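Local coordinates for protein 2-hydroxyisobutyryl-CoA synthetase (Aquincola tertiaricarbonis, PDB 6HDY) that belongs to the ANL superfamily of AMP-binding enzymes, which pair a large N-terminal part with a small C-terminal domain, at residues L51-Q56 and H329-S334; C58-E63 and V114-S119. All blocks are in the same frame, centred on the assembly; numbering follows the deposited sequence.

Contact 1. Residues L51-Q56 and H329-S334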
ATOM      1  N   LEU A  51       6.504  23.315 -27.363  1.00 49.57           N
ATOM      2  CA  LEU A  51       6.816  22.844 -28.715  1.00 50.81           C
ATOM      3  C   LEU A  51       8.287  22.431 -28.791  1.00 58.17           C
ATOM      4  O   LEU A  51       8.596  21.407 -29.405  1.00 57.92           O
ATOM      5  CB  LEU A  51       6.486  23.936 -29.760  1.00 52.43           C
ATOM      6  CG  LEU A  51       7.036  23.758 -31.197  1.00 58.47           C
ATOM      7  CD1 LEU A  51       6.450  22.506 -31.876  1.00 57.36           C
ATOM      8  CD2 LEU A  51       6.817  25.019 -32.037  1.00 58.55           C
ATOM      9  N   GLY A  52       9.161  23.226 -28.158  1.00 56.42           N
ATOM     10  CA  GLY A  52      10.594  22.964 -28.065  1.00 57.37           C
ATOM     11  C   GLY A  52      10.859  21.645 -27.368  1.00 56.60           C
ATOM     12  O   GLY A  52      11.620  20.811 -27.866  1.00 55.38           O
ATOM     13  N   ARG A  53      10.171  21.427 -26.237  1.00 51.32           N
ATOM     14  CA  ARG A  53      10.265  20.191 -25.453  1.00 49.18           C
ATOM     15  C   ARG A  53       9.711  18.995 -26.239  1.00 52.20           C
ATOM     16  O   ARG A  53      10.277  17.906 -26.188  1.00 51.97           O
ATOM     17  CB  ARG A  53       9.502  20.338 -24.118  1.00 45.67           C
ATOM     18  CG  ARG A  53       9.523  19.059 -23.241  1.00 47.33           C
ATOM     19  CD  ARG A  53      10.922  18.520 -22.914  1.00 41.69           C
ATOM     20  NE  ARG A  53      11.794  19.558 -22.364  1.00 40.90           N
ATOM     21  CZ  ARG A  53      11.770  19.952 -21.096  1.00 58.22           C
ATOM     22  NH1 ARG A  53      10.958  19.360 -20.223  1.00 42.13           N
ATOM     23  NH2 ARG A  53      12.570  20.920 -20.685  1.00 49.38           N
ATOM     24  N   LEU A  54       8.583  19.216 -26.929  1.00 48.79           N
ATOM     25  CA  LEU A  54       7.859  18.253 -27.756  1.00 47.74           C
ATOM     26  C   LEU A  54       8.798  17.679 -28.803  1.00 51.25           C
ATOM     27  O   LEU A  54       8.796  16.472 -29.026  1.00 51.22           O
ATOM     28  CB  LEU A  54       6.660  18.972 -28.415  1.00 47.32           C
ATOM     29  CG  LEU A  54       5.225  18.481 -28.157  1.00 48.82           C
ATOM     30  CD1 LEU A  54       5.072  17.620 -26.916  1.00 46.13           C
ATOM     31  CD2 LEU A  54       4.229  19.624 -28.186  1.00 47.01           C
ATOM     32  N   GLN A  55       9.660  18.527 -29.372  1.00 48.41           N
ATOM     33  CA  GLN A  55      10.668  18.147 -30.358  1.00 50.26           C
ATOM     34  C   GLN A  55      11.731  17.244 -29.714  1.00 53.90           C
ATOM     35  O   GLN A  55      12.076  16.202 -30.279  1.00 52.62           O
ATOM     36  CB  GLN A  55      11.311  19.399 -30.980  1.00 53.91           C
ATOM     37  CG  GLN A  55      10.327  20.203 -31.835  1.00 68.88           C
ATOM     38  CD  GLN A  55      10.810  21.607 -32.117  1.00 80.72           C
ATOM     39  OE1 GLN A  55      11.285  22.324 -31.230  1.00 71.47           O
ATOM     40  NE2 GLN A  55      10.674  22.041 -33.357  1.00 73.06           N
ATOM     41  N   GLN A  56      12.202  17.628 -28.502  1.00 51.20           N
ATOM     42  CA  GLN A  56      13.175  16.875 -27.708  1.00 51.28           C
ATOM     43  C   GLN A  56      12.617  15.477 -27.389  1.00 53.22           C
ATOM     44  O   GLN A  56      13.298  14.496 -27.638  1.00 53.71           O
ATOM     45  CB  GLN A  56      13.505  17.612 -26.390  1.00 51.96           C
ATOM     46  CG  GLN A  56      14.290  18.897 -26.508  1.00 55.44           C
ATOM     47  CD  GLN A  56      14.636  19.479 -25.148  1.00 75.36           C
ATOM     48  OE1 GLN A  56      13.943  20.381 -24.647  1.00 73.67           O
ATOM     49  NE2 GLN A  56      15.746  19.014 -24.543  1.00 57.14           N
ATOM     50  N   HIS A 329       3.603  13.380 -22.288  1.00 30.75           N
ATOM     51  CA  HIS A 329       4.610  13.587 -21.246  1.00 30.51           C
ATOM     52  C   HIS A 329       5.685  14.544 -21.729  1.00 34.92           C
ATOM     53  O   HIS A 329       6.259  14.341 -22.810  1.00 33.85           O
ATOM     54  CB  HIS A 329       5.321  12.249 -20.854  1.00 30.33           C
ATOM     55  CG  HIS A 329       4.511  11.373 -19.944  1.00 30.91           C
ATOM     56  ND1 HIS A 329       4.169  10.077 -20.299  1.00 31.79           N
ATOM     57  CD2 HIS A 329       4.030  11.628 -18.705  1.00 29.85           C
ATOM     58  CE1 HIS A 329       3.482   9.595 -19.276  1.00 29.40           C
ATOM     59  NE2 HIS A 329       3.363  10.497 -18.299  1.00 28.68           N
ATOM     60  N   LEU A 330       6.020  15.552 -20.902  1.00 33.54           N
ATOM     61  CA  LEU A 330       7.141  16.449 -21.259  1.00 35.45           C
ATOM     62  C   LEU A 330       8.390  16.214 -20.373  1.00 40.41           C
ATOM     63  O   LEU A 330       9.467  16.734 -20.665  1.00 44.47           O
ATOM     64  CB  LEU A 330       6.704  17.932 -21.209  1.00 35.63           C
ATOM     65  CG  LEU A 330       5.502  18.347 -22.061  1.00 38.09           C
ATOM     66  CD1 LEU A 330       5.215  19.812 -21.887  1.00 39.29           C
ATOM     67  CD2 LEU A 330       5.727  18.025 -23.520  1.00 37.05           C
ATOM     68  N   GLU A 331       8.250  15.410 -19.305  1.00 34.26           N
ATOM     69  CA  GLU A 331       9.296  15.168 -18.315  1.00 33.62           C
ATOM     70  C   GLU A 331       9.424  13.698 -17.913  1.00 38.60           C
ATOM     71  O   GLU A 331       9.591  13.396 -16.722  1.00 39.14           O
ATOM     72  CB  GLU A 331       9.052  16.057 -17.074  1.00 33.93           C
ATOM     73  CG  GLU A 331       9.205  17.555 -17.321  1.00 38.66           C
ATOM     74  CD  GLU A 331       9.138  18.458 -16.105  1.00 44.67           C
ATOM     75  OE1 GLU A 331       8.623  18.024 -15.052  1.00 45.80           O
ATOM     76  OE2 GLU A 331       9.612  19.608 -16.205  1.00 46.92           O
ATOM     77  N   ARG A 332       9.362  12.771 -18.899  1.00 35.28           N
ATOM     78  CA  ARG A 332       9.501  11.329 -18.639  1.00 34.49           C
ATOM     79  C   ARG A 332      10.372  10.618 -19.652  1.00 40.30           C
ATOM     80  O   ARG A 332      10.212  10.808 -20.857  1.00 40.86           O
ATOM     81  CB  ARG A 332       8.126  10.634 -18.506  1.00 33.56           C
ATOM     82  CG  ARG A 332       7.474  10.862 -17.144  1.00 31.08           C
ATOM     83  CD  ARG A 332       6.380   9.877 -16.821  1.00 28.38           C
ATOM     84  NE  ARG A 332       6.823   8.471 -16.782  1.00 34.28           N
ATOM     85  CZ  ARG A 332       6.016   7.450 -16.520  1.00 34.24           C
ATOM     86  NH1 ARG A 332       4.728   7.660 -16.263  1.00 26.09           N
ATOM     87  NH2 ARG A 332       6.489   6.208 -16.512  1.00 29.67           N
ATOM     88  N   THR A 333      11.305   9.794 -19.159  1.00 38.86           N
ATOM     89  CA  THR A 333      12.209   9.007 -19.998  1.00 40.31           C
ATOM     90  C   THR A 333      11.776   7.537 -20.084  1.00 43.40           C
ATOM     91  O   THR A 333      12.160   6.852 -21.023  1.00 42.96           O
ATOM     92  CB  THR A 333      13.653   9.139 -19.494  1.00 50.27           C
ATOM     93  OG1 THR A 333      13.693   8.790 -18.106  1.00 46.22           O
ATOM     94  CG2 THR A 333      14.238  10.541 -19.718  1.00 46.26           C
ATOM     95  N   SER A 334      10.989   7.043 -19.102  1.00 40.24           N
ATOM     96  CA  SER A 334      10.533   5.636 -19.051  1.00 40.09           C
ATOM     97  C   SER A 334       9.059   5.567 -19.445  1.00 42.30           C
ATOM     98  O   SER A 334       8.252   6.340 -18.909  1.00 40.98           O
ATOM     99  CB  SER A 334      10.748   5.033 -17.659  1.00 40.22           C
ATOM    100  OG  SER A 334       9.740   5.448 -16.745  1.00 36.08           O
TER
HETATM  101  O   HOH W   1      11.669  20.252 -17.684  1.00 40.39           O
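R53 and L54 of helix 43-64 pack on L330 and E331, where the chain leaves strand 322-329 of the antiparallel sheet. The contact ties an N-terminal helix to the loop that joins this strand to strand 340-347. The tight part is apolar. CD1 of L54 lies 3.5 Å from CD2 of L330, closer than usual for two methyls. The first torsion of L54, -121°, is far from a staggered value, which may reflect the close packing; L85, F88 and Y305 also touch this side chain. CG of R53 continues the packing, 3.7 Å from CB of L330.

R53 then turns polar. Its CG is anti to the backbone N (chi1 179°), and bends at chi2 and chi3 fold the chain over L330 O. The oxygen then meets the edge of the guanidinium, close to its plane. NH1 donates to L330 O at 3.1 Å, with a nearly straight N-H...O angle of 161°. NH1 comes from above the carbonyl plane. NE donates to OE1 of Q56 at 3.2 Å, one helical turn further on.

The looser side holds a water. It accepts from NH1 of R53 at 2.8 Å and donates to OE2 of E331 at 2.6 Å. NH1 and OE2 themselves stay 4.2 Å apart, too far for a salt bridge. The carboxylate is held by R38 through a salt bridge and by Y21 through a hydrogen bond.

NH1 therefore serves two acceptors in this buried contact. The charges of R53 and E331 probably attract each other across the gap, and the water adds a hydrogen-bonded bridge.

Contact 2. Residues C58-E63 and V114-S119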
ATOM      1  N   CYS A  58      10.046  13.723 -28.826  1.00 45.94           N
ATOM      2  CA  CYS A  58       9.855  12.959 -30.054  1.00 47.55           C
ATOM      3  C   CYS A  58      11.165  12.421 -30.611  1.00 53.11           C
ATOM      4  O   CYS A  58      11.184  11.318 -31.154  1.00 54.89           O
ATOM      5  CB  CYS A  58       9.087  13.780 -31.087  1.00 48.96           C
ATOM      6  SG  CYS A  58       7.312  13.885 -30.759  1.00 50.72           S
ATOM      7  N   GLN A  59      12.264  13.183 -30.454  1.00 49.77           N
ATOM      8  CA  GLN A  59      13.599  12.763 -30.882  1.00 52.17           C
ATOM      9  C   GLN A  59      14.057  11.665 -29.926  1.00 53.94           C
ATOM     10  O   GLN A  59      14.600  10.647 -30.359  1.00 52.82           O
ATOM     11  CB  GLN A  59      14.580  13.944 -30.840  1.00 55.35           C
ATOM     12  CG  GLN A  59      14.468  14.886 -32.036  1.00 82.41           C
ATOM     13  CD  GLN A  59      14.944  16.301 -31.755  1.00104.73           C
ATOM     14  OE1 GLN A  59      15.805  16.551 -30.899  1.00102.69           O
ATOM     15  NE2 GLN A  59      14.417  17.262 -32.508  1.00 91.65           N
ATOM     16  N   TYR A  60      13.779  11.850 -28.623  1.00 49.09           N
ATOM     17  CA  TYR A  60      14.131  10.870 -27.601  1.00 47.59           C
ATOM     18  C   TYR A  60      13.410   9.540 -27.863  1.00 51.41           C
ATOM     19  O   TYR A  60      14.052   8.508 -27.823  1.00 53.47           O
ATOM     20  CB  TYR A  60      13.888  11.428 -26.179  1.00 46.69           C
ATOM     21  CG  TYR A  60      14.064  10.381 -25.090  1.00 48.95           C
ATOM     22  CD1 TYR A  60      15.330  10.068 -24.589  1.00 51.49           C
ATOM     23  CD2 TYR A  60      12.969   9.682 -24.580  1.00 46.86           C
ATOM     24  CE1 TYR A  60      15.493   9.111 -23.591  1.00 49.53           C
ATOM     25  CE2 TYR A  60      13.129   8.701 -23.607  1.00 47.29           C
ATOM     26  CZ  TYR A  60      14.392   8.419 -23.115  1.00 54.26           C
ATOM     27  OH  TYR A  60      14.539   7.426 -22.179  1.00 55.74           O
ATOM     28  N   ALA A  61      12.099   9.575 -28.180  1.00 48.22           N
ATOM     29  CA  ALA A  61      11.291   8.375 -28.439  1.00 46.75           C
ATOM     30  C   ALA A  61      11.708   7.675 -29.728  1.00 52.00           C
ATOM     31  O   ALA A  61      11.785   6.457 -29.767  1.00 49.99           O
ATOM     32  CB  ALA A  61       9.819   8.732 -28.475  1.00 44.84           C
ATOM     33  N   TRP A  62      12.026   8.447 -30.775  1.00 52.31           N
ATOM     34  CA  TRP A  62      12.510   7.917 -32.058  1.00 54.72           C
ATOM     35  C   TRP A  62      13.798   7.132 -31.869  1.00 60.21           C
ATOM     36  O   TRP A  62      14.018   6.124 -32.543  1.00 61.19           O
ATOM     37  CB  TRP A  62      12.778   9.080 -33.005  1.00 54.84           C
ATOM     38  CG  TRP A  62      13.222   8.702 -34.382  1.00 58.72           C
ATOM     39  CD1 TRP A  62      14.505   8.653 -34.848  1.00 64.72           C
ATOM     40  CD2 TRP A  62      12.374   8.459 -35.508  1.00 59.33           C
ATOM     41  NE1 TRP A  62      14.511   8.374 -36.197  1.00 66.69           N
ATOM     42  CE2 TRP A  62      13.214   8.279 -36.635  1.00 67.20           C
ATOM     43  CE3 TRP A  62      10.978   8.367 -35.676  1.00 58.74           C
ATOM     44  CZ2 TRP A  62      12.704   8.013 -37.914  1.00 68.24           C
ATOM     45  CZ3 TRP A  62      10.475   8.094 -36.940  1.00 62.21           C
ATOM     46  CH2 TRP A  62      11.332   7.918 -38.042  1.00 66.39           C
ATOM     47  N   GLU A  63      14.649   7.605 -30.953  1.00 57.93           N
ATOM     48  CA  GLU A  63      15.942   6.998 -30.647  1.00 60.41           C
ATOM     49  C   GLU A  63      15.850   5.755 -29.777  1.00 64.36           C
ATOM     50  O   GLU A  63      16.644   4.840 -29.979  1.00 67.07           O
ATOM     51  CB  GLU A  63      16.848   8.035 -29.950  1.00 62.40           C
ATOM     52  CG  GLU A  63      18.337   7.834 -30.176  1.00 78.43           C
ATOM     53  CD  GLU A  63      18.777   7.983 -31.617  1.00105.08           C
ATOM     54  OE1 GLU A  63      18.200   8.833 -32.338  1.00 87.73           O
ATOM     55  OE2 GLU A  63      19.695   7.237 -32.030  1.00113.05           O
ATOM     56  N   VAL A 114       9.289   1.330 -23.597  1.00 38.99           N
ATOM     57  CA  VAL A 114       9.907   1.491 -22.275  1.00 38.24           C
ATOM     58  C   VAL A 114      11.029   2.577 -22.266  1.00 45.13           C
ATOM     59  O   VAL A 114      11.090   3.362 -21.326  1.00 42.81           O
ATOM     60  CB  VAL A 114      10.360   0.151 -21.656  1.00 43.02           C
ATOM     61  CG1 VAL A 114      11.509  -0.499 -22.442  1.00 45.60           C
ATOM     62  CG2 VAL A 114      10.717   0.317 -20.188  1.00 41.55           C
ATOM     63  N   CYS A 115      11.891   2.598 -23.313  1.00 45.88           N
ATOM     64  CA  CYS A 115      12.971   3.542 -23.631  1.00 47.04           C
ATOM     65  C   CYS A 115      14.198   3.371 -22.772  1.00 51.34           C
ATOM     66  O   CYS A 115      15.299   3.345 -23.304  1.00 51.56           O
ATOM     67  CB  CYS A 115      12.491   4.991 -23.618  1.00 45.04           C
ATOM     68  SG  CYS A 115      11.293   5.394 -24.908  1.00 48.31           S
ATOM     69  N   VAL A 116      14.016   3.352 -21.442  1.00 46.75           N
ATOM     70  CA  VAL A 116      15.131   3.244 -20.508  1.00 46.70           C
ATOM     71  C   VAL A 116      15.652   1.811 -20.481  1.00 52.97           C
ATOM     72  O   VAL A 116      14.876   0.889 -20.767  1.00 52.17           O
ATOM     73  CB  VAL A 116      14.743   3.743 -19.079  1.00 46.32           C
ATOM     74  CG1 VAL A 116      14.440   5.236 -19.061  1.00 43.77           C
ATOM     75  CG2 VAL A 116      13.619   2.923 -18.454  1.00 43.36           C
ATOM     76  N   PRO A 117      16.934   1.572 -20.100  1.00 51.74           N
ATOM     77  CA  PRO A 117      17.380   0.183 -19.955  1.00 52.96           C
ATOM     78  C   PRO A 117      16.668  -0.449 -18.768  1.00 55.59           C
ATOM     79  O   PRO A 117      16.208   0.259 -17.871  1.00 51.68           O
ATOM     80  CB  PRO A 117      18.886   0.302 -19.677  1.00 57.03           C
ATOM     81  CG  PRO A 117      19.243   1.735 -19.956  1.00 62.01           C
ATOM     82  CD  PRO A 117      17.999   2.520 -19.702  1.00 54.06           C
ATOM     83  N   ASN A 118      16.596  -1.783 -18.760  1.00 56.01           N
ATOM     84  CA  ASN A 118      16.005  -2.595 -17.696  1.00 54.63           C
ATOM     85  C   ASN A 118      16.526  -2.200 -16.309  1.00 56.96           C
ATOM     86  O   ASN A 118      15.750  -2.111 -15.369  1.00 53.92           O
ATOM     87  CB  ASN A 118      16.297  -4.074 -17.956  1.00 60.38           C
ATOM     88  CG  ASN A 118      15.110  -4.973 -17.724  1.00 89.77           C
ATOM     89  OD1 ASN A 118      13.956  -4.627 -18.041  1.00 77.29           O
ATOM     90  ND2 ASN A 118      15.378  -6.159 -17.178  1.00 86.63           N
ATOM     91  N   SER A 119      17.830  -1.930 -16.207  1.00 56.46           N
ATOM     92  CA  SER A 119      18.541  -1.524 -14.999  1.00 56.14           C
ATOM     93  C   SER A 119      18.070  -0.193 -14.418  1.00 58.72           C
ATOM     94  O   SER A 119      18.387   0.115 -13.273  1.00 59.32           O
ATOM     95  CB  SER A 119      20.048  -1.491 -15.262  1.00 61.05           C
ATOM     96  OG  SER A 119      20.409  -0.438 -16.141  1.00 68.85           O
TER
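C115, which packs its CB against the hydroxyl end of the Y60 side chain, has a positive phi of 75°, rare for a residue other than glycine. It is the central residue of a classic gamma-turn, closed by the bond from V116 N to V114 O at 2.9 Å. The turn lies in the loop between helix 97-106 and strand 121-126. It faces the C-terminal end of helix 43-64, in the N-terminal part of this AMP-binding enzyme.

Y60 reaches out from the helix to meet the turn. Its CG is anti to the backbone N (chi1 172°), which brings the hydroxyl end of the ring to C115 and V116. C115 meets the phenol obliquely. Its CB is 3.8 Å from CE2 and 3.5 Å from OH of Y60. The sulfur follows along the same side: SG is 4.0 Å from CE2 of Y60 and 5.0 Å from the ring centroid. It lies 53° off the ring normal, so this Cys sulfur-aromatic contact is an oblique one.

No hydrogen bond joins the two segments, and the contact rests on van der Waals packing near the surface. The phenol is fixed from outside instead. Its OH is hydrogen-bonded to T333 O, and F17 meets its ring edge-to-face. P336 and A65 also touch C115, so the turn is wedged between the helix end and the loop after strand 322-329. Further along the same loop, N118 O is hydrogen-bonded to K191 of the second subunit. Next to the turn, CG1 of V116 rests 3.8 Å from OH of Y60.

Contacts 1 and 2 share helix 43-64 and have centres about 12 Å apart, on the same side of the chain's centre. Along the chain the order is 51-56, 58-63, 114-119, 329-334, so contact 2 falls within the span that contact 1 closes. The helix meets two loops, one leading into strand 121-126 and the other leaving strand 322-329. These loops also touch each other. T333 O packs 3.2 Å from CB of C115, and CB of S334 lies 3.7 Å from CG2 of V116. Helix, turn and loop thus form one continuous packing unit that joins helix 43-64, near the N terminus, to the end of strand 322-329 of the antiparallel sheet.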